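Local atomic coordinates of DegV family protein (Eubacterium eligens, PDB entry 3FDJ), a protein that is of unknown function but, as a DegV family member, probably binds a fatty acid or similar lipid between its two alpha/beta domains. Residues Val25-Ser30 / Gly259-Tyr264; Gly56-Ala61 / Leu165-Arg170; Lys116-Gln121 / Gly270-Cys275; Ile228-Asn233 / Val253-Ala258. All coordinates share one frame; numbering follows the deposited sequence.

Interaction 1: Val25-Ser30 / Gly259-Tyr264; sequences VPLTIS and GGLCSY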
loop_
_atom_site.group_PDB
_atom_site.type_symbol
_atom_site.label_atom_id
_atom_site.label_comp_id
_atom_site.label_asym_id
_atom_site.label_seq_id
_atom_site.Cartn_x
_atom_site.Cartn_y
_atom_site.Cartn_z
ATOM N N VAL A 25 7.652 -7.518 -5.858
ATOM C CA VAL A 25 7.112 -8.394 -6.872
ATOM C C VAL A 25 5.969 -7.681 -7.614
ATOM O O VAL A 25 4.937 -7.359 -7.026
ATOM C CB VAL A 25 6.622 -9.705 -6.260
ATOM C CG1 VAL A 25 6.221 -10.672 -7.373
ATOM C CG2 VAL A 25 7.744 -10.327 -5.372
ATOM N N PRO A 26 6.162 -7.409 -8.902
ATOM C CA PRO A 26 5.238 -6.557 -9.643
ATOM C C PRO A 26 3.873 -7.146 -9.902
ATOM O O PRO A 26 3.762 -8.296 -10.318
ATOM C CB PRO A 26 5.930 -6.356 -10.991
ATOM C CG PRO A 26 7.163 -7.044 -10.958
ATOM C CD PRO A 26 7.336 -7.792 -9.709
ATOM N N LEU A 27 2.845 -6.331 -9.672
ATOM C CA LEU A 27 1.528 -6.553 -10.246
ATOM C C LEU A 27 1.514 -5.955 -11.655
ATOM O O LEU A 27 2.440 -5.226 -12.040
ATOM C CB LEU A 27 0.441 -5.931 -9.355
ATOM C CG LEU A 27 0.018 -6.841 -8.178
ATOM C CD1 LEU A 27 0.950 -6.643 -7.027
ATOM C CD2 LEU A 27 -1.449 -6.629 -7.733
ATOM N N THR A 28 0.449 -6.235 -12.404
ATOM C CA THR A 28 0.327 -5.797 -13.785
ATOM C C THR A 28 -1.019 -5.116 -13.990
ATOM O O THR A 28 -2.038 -5.617 -13.525
ATOM C CB THR A 28 0.463 -6.976 -14.752
ATOM O OG1 THR A 28 1.748 -7.595 -14.574
ATOM C CG2 THR A 28 0.304 -6.509 -16.211
ATOM N N ILE A 29 -0.999 -3.970 -14.668
ATOM C CA ILE A 29 -2.187 -3.234 -15.034
ATOM C C ILE A 29 -2.306 -3.427 -16.531
ATOM O O ILE A 29 -1.312 -3.322 -17.234
ATOM C CB ILE A 29 -2.009 -1.737 -14.753
ATOM C CG1 ILE A 29 -1.756 -1.481 -13.262
ATOM C CG2 ILE A 29 -3.237 -0.956 -15.239
ATOM C CD1 ILE A 29 -0.279 -1.353 -12.906
ATOM N N SER A 30 -3.499 -3.694 -17.034
ATOM C CA SER A 30 -3.643 -3.882 -18.473
ATOM C C SER A 30 -4.921 -3.290 -19.063
ATOM O O SER A 30 -5.935 -3.160 -18.383
ATOM C CB SER A 30 -3.563 -5.364 -18.812
ATOM O OG SER A 30 -4.654 -6.054 -18.246
ATOM N N GLY A 259 3.633 3.822 -6.478
ATOM C CA GLY A 259 4.026 2.965 -7.582
ATOM C C GLY A 259 2.865 2.804 -8.535
ATOM O O GLY A 259 1.854 3.485 -8.392
ATOM N N GLY A 260 3.033 1.910 -9.507
ATOM C CA GLY A 260 2.068 1.710 -10.588
ATOM C C GLY A 260 0.680 1.276 -10.118
ATOM O O GLY A 260 -0.318 1.845 -10.520
ATOM N N LEU A 261 0.633 0.261 -9.267
ATOM C CA LEU A 261 -0.629 -0.302 -8.802
ATOM C C LEU A 261 -1.402 0.720 -7.993
ATOM O O LEU A 261 -2.591 0.964 -8.231
ATOM C CB LEU A 261 -0.350 -1.546 -7.945
ATOM C CG LEU A 261 -1.545 -2.406 -7.511
ATOM C CD1 LEU A 261 -2.328 -1.768 -6.377
ATOM C CD2 LEU A 261 -2.449 -2.720 -8.730
ATOM N N CYS A 262 -0.744 1.331 -7.017
ATOM C CA CYS A 262 -1.404 2.357 -6.227
ATOM C C CYS A 262 -1.778 3.579 -7.073
ATOM O O CYS A 262 -2.825 4.170 -6.846
ATOM C CB CYS A 262 -0.598 2.747 -4.993
ATOM S SG CYS A 262 -0.616 1.420 -3.689
ATOM N N SER A 263 -0.980 3.917 -8.075
ATOM C CA SER A 263 -1.312 5.042 -8.975
ATOM C C SER A 263 -2.562 4.725 -9.789
ATOM O O SER A 263 -3.409 5.588 -9.971
ATOM C CB SER A 263 -0.135 5.410 -9.884
ATOM O OG SER A 263 0.963 5.931 -9.128
ATOM N N TYR A 264 -2.702 3.472 -10.217
ATOM C CA TYR A 264 -3.886 3.055 -10.968
ATOM C C TYR A 264 -5.172 3.198 -10.131
ATOM O O TYR A 264 -6.149 3.763 -10.605
ATOM C CB TYR A 264 -3.720 1.617 -11.503
ATOM C CG TYR A 264 -4.950 1.076 -12.172
ATOM C CD1 TYR A 264 -5.257 1.452 -13.476
ATOM C CD2 TYR A 264 -5.829 0.228 -11.507
ATOM C CE1 TYR A 264 -6.409 1.010 -14.094
ATOM C CE2 TYR A 264 -7.000 -0.250 -12.149
ATOM C CZ TYR A 264 -7.272 0.150 -13.439
ATOM O OH TYR A 264 -8.400 -0.268 -14.100
#
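The hydroxyl of Tyr264, whose ring lies against Ile29, is gripped by two groups beyond this contact: it hydrogen-bonds Ser58 OG and takes a weak bond from Asn168 ND2. The setting is the seam between the two alpha/beta halves of a DegV fold, where strand 21-30 of the first sheet meets the opening turn of helix 260-266. The short strand and helix segments approach to 8.8 Å between axes, at 43°.

Ile29 does most of the work. Its CG2 methyl comes to 3.6 Å from Tyr264 CD1 and makes an off-centre CH-pi contact, 4.1 Å from that ring's centroid. The two side chains slide past each other in opposite directions. The other branch of Ile29 runs up to the helix backbone, with CD1 4.0 Å from Gly260 C; Gly260 has no side chain between, and the methyl lies on the main chain. Farther back along the chain, Leu27 CD2 touches Leu261 CD2 at 4.2 Å, and the Leu27 side chain also lies near a bound hexaethylene glycol.

The start of the helix is fixed from outside as well. Asp38 takes the amide hydrogens of both Gly260 and Leu261 on its two carboxylate oxygens, while Asp13 OD1 accepts from Gly259 N. Gly259, at the N-cap, offers its carbonyl to Ser263 twice: Ser263 N bonds Gly259 O at 2.9 Å, and Ser263 OG reaches the same oxygen at 2.7 Å from above the carbonyl plane.

Interaction 2: Gly56-Ala61 / Leu165-Arg170; sequences GRSYTA and LAQNGR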
loop_
_atom_site.group_PDB
_atom_site.type_symbol
_atom_site.label_atom_id
_atom_site.label_comp_id
_atom_site.label_asym_id
_atom_site.label_seq_id
_atom_site.Cartn_x
_atom_site.Cartn_y
_atom_site.Cartn_z
ATOM N N GLY A 56 -12.044 2.142 -22.951
ATOM C CA GLY A 56 -12.446 0.794 -22.575
ATOM C C GLY A 56 -12.090 0.409 -21.146
ATOM O O GLY A 56 -11.644 1.238 -20.347
ATOM N N ARG A 57 -12.294 -0.860 -20.826
ATOM C CA ARG A 57 -12.030 -1.356 -19.491
ATOM C C ARG A 57 -10.538 -1.534 -19.282
ATOM O O ARG A 57 -9.790 -1.734 -20.231
ATOM C CB ARG A 57 -12.740 -2.690 -19.283
ATOM C CG ARG A 57 -14.252 -2.590 -19.412
ATOM C CD ARG A 57 -14.880 -3.937 -19.694
ATOM N NE ARG A 57 -15.116 -4.163 -21.122
ATOM C CZ ARG A 57 -14.326 -4.882 -21.917
ATOM N NH1 ARG A 57 -13.229 -5.450 -21.450
ATOM N NH2 ARG A 57 -14.635 -5.040 -23.185
ATOM N N SER A 58 -10.114 -1.446 -18.028
ATOM C CA SER A 58 -8.752 -1.769 -17.663
ATOM C C SER A 58 -8.810 -2.634 -16.417
ATOM O O SER A 58 -9.811 -2.626 -15.690
ATOM C CB SER A 58 -7.907 -0.516 -17.433
ATOM O OG SER A 58 -8.556 0.377 -16.559
ATOM N N TYR A 59 -7.727 -3.369 -16.201
ATOM C CA TYR A 59 -7.688 -4.481 -15.264
ATOM C C TYR A 59 -6.370 -4.523 -14.531
ATOM O O TYR A 59 -5.390 -3.959 -14.996
ATOM C CB TYR A 59 -7.804 -5.800 -16.025
ATOM C CG TYR A 59 -8.966 -5.867 -16.977
ATOM C CD1 TYR A 59 -10.226 -6.253 -16.532
ATOM C CD2 TYR A 59 -8.815 -5.518 -18.302
ATOM C CE1 TYR A 59 -11.309 -6.296 -17.399
ATOM C CE2 TYR A 59 -9.875 -5.574 -19.176
ATOM C CZ TYR A 59 -11.119 -5.965 -18.716
ATOM O OH TYR A 59 -12.178 -6.017 -19.585
ATOM N N THR A 60 -6.349 -5.203 -13.382
ATOM C CA THR A 60 -5.112 -5.521 -12.718
ATOM C C THR A 60 -5.018 -7.023 -12.476
ATOM O O THR A 60 -6.030 -7.724 -12.425
ATOM C CB THR A 60 -4.939 -4.743 -11.378
ATOM O OG1 THR A 60 -6.006 -5.058 -10.465
ATOM C CG2 THR A 60 -4.925 -3.230 -11.654
ATOM N N ALA A 61 -3.795 -7.504 -12.315
ATOM C CA ALA A 61 -3.553 -8.920 -12.052
ATOM C C ALA A 61 -2.497 -9.072 -10.971
ATOM O O ALA A 61 -1.524 -8.313 -10.937
ATOM C CB ALA A 61 -3.092 -9.613 -13.319
ATOM N N LEU A 165 -11.222 1.849 -9.226
ATOM C CA LEU A 165 -11.766 1.010 -8.166
ATOM C C LEU A 165 -13.169 0.508 -8.510
ATOM O O LEU A 165 -13.453 -0.683 -8.410
ATOM C CB LEU A 165 -11.807 1.755 -6.823
ATOM C CG LEU A 165 -10.468 1.960 -6.130
ATOM C CD1 LEU A 165 -10.566 3.156 -5.166
ATOM C CD2 LEU A 165 -9.974 0.696 -5.431
ATOM N N ALA A 166 -14.032 1.421 -8.943
ATOM C CA ALA A 166 -15.423 1.097 -9.219
ATOM C C ALA A 166 -15.563 0.153 -10.404
ATOM O O ALA A 166 -16.325 -0.810 -10.317
ATOM C CB ALA A 166 -16.267 2.374 -9.436
ATOM N N GLN A 167 -14.820 0.383 -11.492
ATOM C CA GLN A 167 -14.990 -0.479 -12.666
ATOM C C GLN A 167 -14.466 -1.878 -12.386
ATOM O O GLN A 167 -14.867 -2.816 -13.052
ATOM C CB GLN A 167 -14.335 0.102 -13.926
ATOM C CG GLN A 167 -12.823 0.008 -13.966
ATOM C CD GLN A 167 -12.233 0.405 -15.313
ATOM O OE1 GLN A 167 -12.551 -0.201 -16.349
ATOM N NE2 GLN A 167 -11.342 1.393 -15.304
ATOM N N ASN A 168 -13.580 -2.007 -11.400
ATOM C CA ASN A 168 -13.061 -3.314 -10.991
ATOM C C ASN A 168 -13.781 -3.945 -9.793
ATOM O O ASN A 168 -13.307 -4.950 -9.237
ATOM C CB ASN A 168 -11.551 -3.211 -10.743
ATOM C CG ASN A 168 -10.759 -3.151 -12.037
ATOM O OD1 ASN A 168 -10.612 -4.166 -12.737
ATOM N ND2 ASN A 168 -10.271 -1.978 -12.377
ATOM N N GLY A 169 -14.923 -3.370 -9.410
ATOM C CA GLY A 169 -15.755 -3.907 -8.338
ATOM C C GLY A 169 -15.178 -3.758 -6.946
ATOM O O GLY A 169 -15.544 -4.511 -6.043
ATOM N N ARG A 170 -14.278 -2.798 -6.754
ATOM C CA ARG A 170 -13.618 -2.659 -5.453
ATOM C C ARG A 170 -14.173 -1.553 -4.556
ATOM O O ARG A 170 -13.763 -1.427 -3.393
ATOM C CB ARG A 170 -12.103 -2.555 -5.653
ATOM C CG ARG A 170 -11.597 -3.936 -6.037
ATOM C CD ARG A 170 -10.226 -3.978 -6.582
ATOM N NE ARG A 170 -9.821 -5.382 -6.600
ATOM C CZ ARG A 170 -9.540 -6.101 -7.683
ATOM N NH1 ARG A 170 -9.210 -7.376 -7.542
ATOM N NH2 ARG A 170 -9.556 -5.561 -8.897
HETATM O O HOH W 1 -10.111 1.980 -18.135
HETATM O O HOH W 2 -8.935 -6.152 -12.349
HETATM O O HOH W 3 -8.089 -8.317 -10.018
#
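Two direct hydrogen bonds link Ser58 to the end of helix 163-167, one to each backbone polar atom. Ser58 N gives its hydrogen to Gln167 OE1 at 3.2 Å; the bond is fairly straight (160°), but the donor stands well above the amide's carbonyl plane. Gln167 can reach across because CG occupies the crowded position between backbone N and carbonyl carbon (chi1 75°) and the chain extends from there. Ser58 O accepts a weak bond from Asn168 ND2 at 3.4 Å.

Waters make the rest of the polar bridge. One receives a hydrogen from Gln167 NE2 at 3.1 Å, donates to Gly56 O and also bonds Ser58 OG. A second accepts from Thr60 N and donates to Asn168 OD1 at a short 2.6 Å. A third accepts from Arg170 NH1 at 2.9 Å and donates to Thr60 O.

Other contacts are few: Arg57 CA sits 3.4 Å from Gln167 OE1, and Thr60 OG1 stays 3.9 Å from Arg170 NH2, the two side chains crossing obliquely.

Second-shell residues set these groups in place. Asn164 holds both amides, its OD1 taking Gln167 NE2 and its O taking Asn168 ND2, while Met87 O takes Arg170 NE. Ser58 OG also has Tyr264 as a partner, and Thr60 OG1 bonds Tyr265 OH.

The helix itself closes in a Schellman motif, with Arg170 N bonded to Leu165 O at 2.8 Å and Gly169, at positive phi, as C-prime residue. The whole is a largely water-mediated interdomain contact: strand 59-61 of the first sheet against a helix C-terminus of the second half of the DegV fold.

Interaction 3: Lys116-Gln121 / Gly270-Cys275; sequences KSTGPQ and GIILSC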
loop_
_atom_site.group_PDB
_atom_site.type_symbol
_atom_site.label_atom_id
_atom_site.label_comp_id
_atom_site.label_asym_id
_atom_site.label_seq_id
_atom_site.Cartn_x
_atom_site.Cartn_y
_atom_site.Cartn_z
ATOM N N LYS A 116 -3.808 -6.483 5.285
ATOM C CA LYS A 116 -5.150 -5.933 5.470
ATOM C C LYS A 116 -5.218 -4.478 4.972
ATOM O O LYS A 116 -6.105 -3.718 5.341
ATOM C CB LYS A 116 -5.571 -6.019 6.932
ATOM C CG LYS A 116 -5.397 -7.389 7.578
ATOM C CD LYS A 116 -5.926 -7.301 9.009
ATOM C CE LYS A 116 -5.624 -8.499 9.853
ATOM N NZ LYS A 116 -6.335 -8.345 11.163
ATOM N N SER A 117 -4.298 -4.116 4.097
ATOM C CA SER A 117 -4.213 -2.766 3.617
ATOM C C SER A 117 -3.413 -2.684 2.308
ATOM O O SER A 117 -3.484 -3.583 1.474
ATOM C CB SER A 117 -3.579 -1.915 4.725
ATOM O OG SER A 117 -3.712 -0.516 4.466
ATOM N N THR A 118 -2.697 -1.579 2.120
ATOM C CA THR A 118 -1.953 -1.315 0.890
ATOM C C THR A 118 -0.952 -0.202 1.156
ATOM O O THR A 118 -0.993 0.451 2.210
ATOM C CB THR A 118 -2.897 -0.894 -0.252
ATOM O OG1 THR A 118 -2.213 -1.035 -1.505
ATOM C CG2 THR A 118 -3.412 0.557 -0.057
ATOM N N GLY A 119 -0.064 0.008 0.190
ATOM C CA GLY A 119 0.782 1.185 0.127
ATOM C C GLY A 119 1.517 1.488 1.406
ATOM O O GLY A 119 2.293 0.659 1.883
ATOM N N PRO A 120 1.291 2.694 1.968
ATOM C CA PRO A 120 2.118 3.084 3.092
ATOM C C PRO A 120 1.975 2.225 4.330
ATOM O O PRO A 120 2.897 2.190 5.141
ATOM C CB PRO A 120 1.699 4.540 3.367
ATOM C CG PRO A 120 0.365 4.668 2.763
ATOM C CD PRO A 120 0.426 3.790 1.532
ATOM N N GLN A 121 0.845 1.540 4.495
ATOM C CA GLN A 121 0.712 0.612 5.622
ATOM C C GLN A 121 1.607 -0.622 5.428
ATOM O O GLN A 121 2.238 -1.093 6.389
ATOM C CB GLN A 121 -0.765 0.254 5.862
ATOM C CG GLN A 121 -1.050 -0.489 7.201
ATOM C CD GLN A 121 -2.472 -0.279 7.747
ATOM O OE1 GLN A 121 -3.382 0.129 7.029
ATOM N NE2 GLN A 121 -2.680 -0.636 9.021
ATOM N N GLY A 270 -4.430 11.549 -6.026
ATOM C CA GLY A 270 -4.702 10.789 -4.829
ATOM C C GLY A 270 -3.583 10.805 -3.803
ATOM O O GLY A 270 -2.377 10.946 -4.148
ATOM N N ILE A 271 -3.993 10.685 -2.537
ATOM C CA ILE A 271 -3.094 10.588 -1.388
ATOM C C ILE A 271 -3.445 9.338 -0.587
ATOM O O ILE A 271 -4.625 9.013 -0.437
ATOM C CB ILE A 271 -3.259 11.813 -0.464
ATOM C CG1 ILE A 271 -2.798 13.096 -1.171
ATOM C CG2 ILE A 271 -2.530 11.597 0.867
ATOM C CD1 ILE A 271 -1.326 13.159 -1.418
ATOM N N ILE A 272 -2.440 8.638 -0.071
ATOM C CA ILE A 272 -2.670 7.584 0.915
ATOM C C ILE A 272 -1.666 7.777 2.048
ATOM O O ILE A 272 -0.488 8.012 1.800
ATOM C CB ILE A 272 -2.477 6.172 0.334
ATOM C CG1 ILE A 272 -3.136 6.011 -1.041
ATOM C CG2 ILE A 272 -2.992 5.136 1.333
ATOM C CD1 ILE A 272 -2.826 4.660 -1.690
ATOM N N LEU A 273 -2.130 7.676 3.282
ATOM C CA LEU A 273 -1.251 7.789 4.416
ATOM C C LEU A 273 -1.443 6.684 5.410
ATOM O O LEU A 273 -2.535 6.146 5.565
ATOM C CB LEU A 273 -1.347 9.156 5.101
ATOM C CG LEU A 273 -2.422 9.538 6.086
ATOM C CD1 LEU A 273 -2.181 8.895 7.496
ATOM C CD2 LEU A 273 -2.443 11.074 6.213
ATOM N N SER A 274 -0.359 6.311 6.054
ATOM C CA SER A 274 -0.422 5.364 7.131
ATOM C C SER A 274 0.370 5.838 8.330
ATOM O O SER A 274 1.359 6.576 8.187
ATOM C CB SER A 274 0.051 3.995 6.655
ATOM O OG SER A 274 -0.140 3.042 7.681
ATOM N N CYS A 275 -0.082 5.440 9.521
ATOM C CA CYS A 275 0.584 5.852 10.759
ATOM C C CYS A 275 0.540 4.783 11.828
ATOM O O CYS A 275 -0.349 3.935 11.837
ATOM C CB CYS A 275 -0.041 7.122 11.308
ATOM S SG CYS A 275 -1.761 6.982 11.733
#
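Pro120 lies across strand 271-276, its ring crossing the Ile272 side chain at about a right angle. Pro120 CD sits 3.7 Å from Ile272 CG2, and Pro120 CG comes to 3.6 Å from Ile272 O. The ring thus covers both the branch and the backbone of that residue. On the next residue with its side chain on this face, Ser274 CB touches Pro120 CB at 3.7 Å, and Ser274 OG meets Gln121 CB at 3.4 Å. Thr118 CG2 makes a looser contact, 4.5 Å from Ile272 CD1.

No hydrogen bond crosses the contact, yet the buried polar groups have partners. Ser274 OG stands anti to its backbone N (chi1 -174°) and bonds Arg154 O on the adjacent strand. Gln121 OE1 receives Ser117 OG at 2.7 Å, the donor tilted 29° from the carbonyl plane, while Gln121 NE2 bonds Thr153 OG1. That amide therefore ties the turn before the helix to strand 153-159.

The turn is shaped by Gly119, at the N-cap with positive phi, and by Gln121 N bonding Thr118 O at 3.1 Å. Pro120, which has no amide hydrogen to offer, then takes the first place in the helix. The arrangement is that of an alpha/beta layer: the N-terminus of helix 120-134 laid on an interior strand of the second sheet of the DegV fold.

Interaction 4: Ile228-Asn233 / Val253-Ala258; sequences ICHVEN and VCVYKA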
loop_
_atom_site.group_PDB
_atom_site.type_symbol
_atom_site.label_atom_id
_atom_site.label_comp_id
_atom_site.label_asym_id
_atom_site.label_seq_id
_atom_site.Cartn_x
_atom_site.Cartn_y
_atom_site.Cartn_z
ATOM N N ILE A 228 3.420 8.827 3.801
ATOM C CA ILE A 228 2.423 9.368 2.878
ATOM C C ILE A 228 2.906 9.159 1.439
ATOM O O ILE A 228 4.010 9.624 1.080
ATOM C CB ILE A 228 2.213 10.888 3.090
ATOM C CG1 ILE A 228 1.953 11.238 4.560
ATOM C CG2 ILE A 228 1.106 11.418 2.145
ATOM C CD1 ILE A 228 1.911 12.775 4.889
ATOM N N CYS A 229 2.112 8.464 0.624
ATOM C CA CYS A 229 2.374 8.388 -0.804
ATOM C C CYS A 229 1.319 9.186 -1.567
ATOM O O CYS A 229 0.216 9.453 -1.056
ATOM C CB CYS A 229 2.502 6.946 -1.320
ATOM S SG CYS A 229 0.990 6.175 -1.531
ATOM N N HIS A 230 1.703 9.651 -2.750
ATOM C CA HIS A 230 0.874 10.471 -3.581
ATOM C C HIS A 230 1.017 10.086 -5.035
ATOM O O HIS A 230 2.054 9.562 -5.464
ATOM C CB HIS A 230 1.212 11.956 -3.395
ATOM C CG HIS A 230 2.568 12.319 -3.890
ATOM N ND1 HIS A 230 2.813 12.653 -5.206
ATOM C CD2 HIS A 230 3.768 12.329 -3.266
ATOM C CE1 HIS A 230 4.104 12.884 -5.358
ATOM N NE2 HIS A 230 4.706 12.695 -4.196
ATOM N N VAL A 231 -0.036 10.356 -5.788
ATOM C CA VAL A 231 -0.076 10.141 -7.222
ATOM C C VAL A 231 -0.096 11.519 -7.860
ATOM O O VAL A 231 -1.169 12.129 -8.020
ATOM C CB VAL A 231 -1.335 9.391 -7.654
ATOM C CG1 VAL A 231 -1.246 9.069 -9.155
ATOM C CG2 VAL A 231 -1.545 8.131 -6.801
ATOM N N GLU A 232 1.085 11.996 -8.205
ATOM C CA GLU A 232 1.278 13.328 -8.817
ATOM C C GLU A 232 0.586 14.404 -7.992
ATOM O O GLU A 232 -0.076 15.288 -8.524
ATOM C CB GLU A 232 0.813 13.306 -10.281
ATOM C CG GLU A 232 1.558 12.228 -11.068
ATOM C CD GLU A 232 1.476 12.378 -12.580
ATOM O OE1 GLU A 232 0.538 13.034 -13.086
ATOM O OE2 GLU A 232 2.361 11.821 -13.260
ATOM N N ASN A 233 0.737 14.315 -6.674
ATOM C CA ASN A 233 0.255 15.347 -5.791
ATOM C C ASN A 233 1.189 15.553 -4.617
ATOM O O ASN A 233 0.805 15.455 -3.462
ATOM C CB ASN A 233 -1.151 15.042 -5.326
ATOM C CG ASN A 233 -1.887 16.279 -4.899
ATOM O OD1 ASN A 233 -1.288 17.360 -4.825
ATOM N ND2 ASN A 233 -3.193 16.152 -4.652
ATOM N N VAL A 253 8.726 11.099 9.410
ATOM C CA VAL A 253 7.794 11.293 8.307
ATOM C C VAL A 253 8.528 11.070 7.010
ATOM O O VAL A 253 9.682 11.462 6.864
ATOM C CB VAL A 253 7.202 12.712 8.284
ATOM C CG1 VAL A 253 6.116 12.847 7.173
ATOM C CG2 VAL A 253 6.599 13.041 9.607
ATOM N N CYS A 254 7.867 10.413 6.073
ATOM C CA CYS A 254 8.380 10.291 4.723
ATOM C C CYS A 254 7.210 10.499 3.740
ATOM O O CYS A 254 6.163 9.858 3.879
ATOM C CB CYS A 254 9.033 8.931 4.507
ATOM S SG CYS A 254 9.850 8.794 2.907
ATOM N N VAL A 255 7.419 11.387 2.770
ATOM C CA VAL A 255 6.487 11.625 1.662
ATOM C C VAL A 255 7.156 11.111 0.396
ATOM O O VAL A 255 8.314 11.463 0.107
ATOM C CB VAL A 255 6.220 13.127 1.483
ATOM C CG1 VAL A 255 5.497 13.422 0.132
ATOM C CG2 VAL A 255 5.439 13.678 2.677
ATOM N N TYR A 256 6.443 10.305 -0.383
ATOM C CA TYR A 256 7.050 9.699 -1.558
ATOM C C TYR A 256 6.010 9.335 -2.606
ATOM O O TYR A 256 4.812 9.379 -2.358
ATOM C CB TYR A 256 7.845 8.451 -1.150
ATOM C CG TYR A 256 7.013 7.432 -0.419
ATOM C CD1 TYR A 256 6.726 7.595 0.937
ATOM C CD2 TYR A 256 6.516 6.306 -1.067
ATOM C CE1 TYR A 256 5.939 6.688 1.612
ATOM C CE2 TYR A 256 5.747 5.379 -0.387
ATOM C CZ TYR A 256 5.457 5.593 0.950
ATOM O OH TYR A 256 4.711 4.707 1.640
ATOM N N LYS A 257 6.485 9.010 -3.800
ATOM C CA LYS A 257 5.591 8.717 -4.915
ATOM C C LYS A 257 5.003 7.301 -4.830
ATOM O O LYS A 257 5.698 6.324 -4.534
ATOM C CB LYS A 257 6.321 8.851 -6.246
ATOM C CG LYS A 257 6.872 10.232 -6.534
ATOM C CD LYS A 257 7.525 10.259 -7.911
ATOM C CE LYS A 257 8.060 11.632 -8.220
ATOM N NZ LYS A 257 9.137 11.969 -7.252
ATOM N N ALA A 258 3.736 7.204 -5.182
ATOM C CA ALA A 258 3.077 5.914 -5.375
ATOM C C ALA A 258 3.688 5.157 -6.550
ATOM O O ALA A 258 4.235 5.760 -7.484
ATOM C CB ALA A 258 1.579 6.119 -5.580
#
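Cys229 and Tyr256 meet on the tightly packed side of two neighbouring parallel strands, with Cys229 CB over one face of the tyrosine ring, 3.7 Å from Tyr256 CE2. The methylene sits toward the rim in a CH-pi contact, 4.1 Å from the ring centroid. Next along this face, Cys229 SG touches Ala258 CB at 4.1 Å, and Val231 CG2 also touches that methyl.

Four backbone hydrogen bonds in parallel register hold the strands together. Ile228 brackets Val255, giving its N-H to Cys254 O and accepting from Tyr256 N. His230 repeats the pattern around Lys257, bonding Tyr256 O through a more bent bond (140°) and then Ala258 N, the last at 2.9 Å and almost straight (174°). A CA-H...O contact between Cys229 CA and Tyr256 O, at 3.1 Å, supplements these bonds.

The looser, solvent side is at Lys257, whose exposed chain runs beside the buried imidazole of His230. The two side chains point the same way, with Lys257 CA over one ring face and Lys257 CG 4.0 Å from His230 CE1. The ring's rotation is fixed within its own turn, since Asn233 N donates to His230 ND1 at 3.0 Å, tilted from the ring plane.

The pair forms a beta-alpha-beta unit with helix 234-248, which packs on Ile228 and Val255. Pro120 of helix 120-134 covers Cys229 and Tyr256 on the other face, while strand 271-276 flanks strand 226-230 and leaves 253-257 at the sheet's edge.

Interactions 1 and 2 join the two halves of the protein side by side, their centres about 12 Å apart, and meet where Ser30 N lies 2.8 Å from Tyr59 O, a probable hydrogen bond between neighbouring strands. Interactions 3 and 4, with centres about 10 Å apart, share the second sheet, linked by a probable bond of 2.9 Å between Cys229 N and Ile272 O. Cys262 SG, 3.7 Å from Thr118 OG1, connects interaction 1 to interaction 3. Leu27, Thr60 and Thr118 all lie within about 4 Å of bound hexaethylene glycol, consistent with interactions 1, 2 and 3 bordering the lipid pocket known in relatives. Interaction 4 touches interaction 1 through Ser263 OG and Ala258 CB, 3.6 Å apart, but stays about 10 Å from interaction 2 at the nearest atoms.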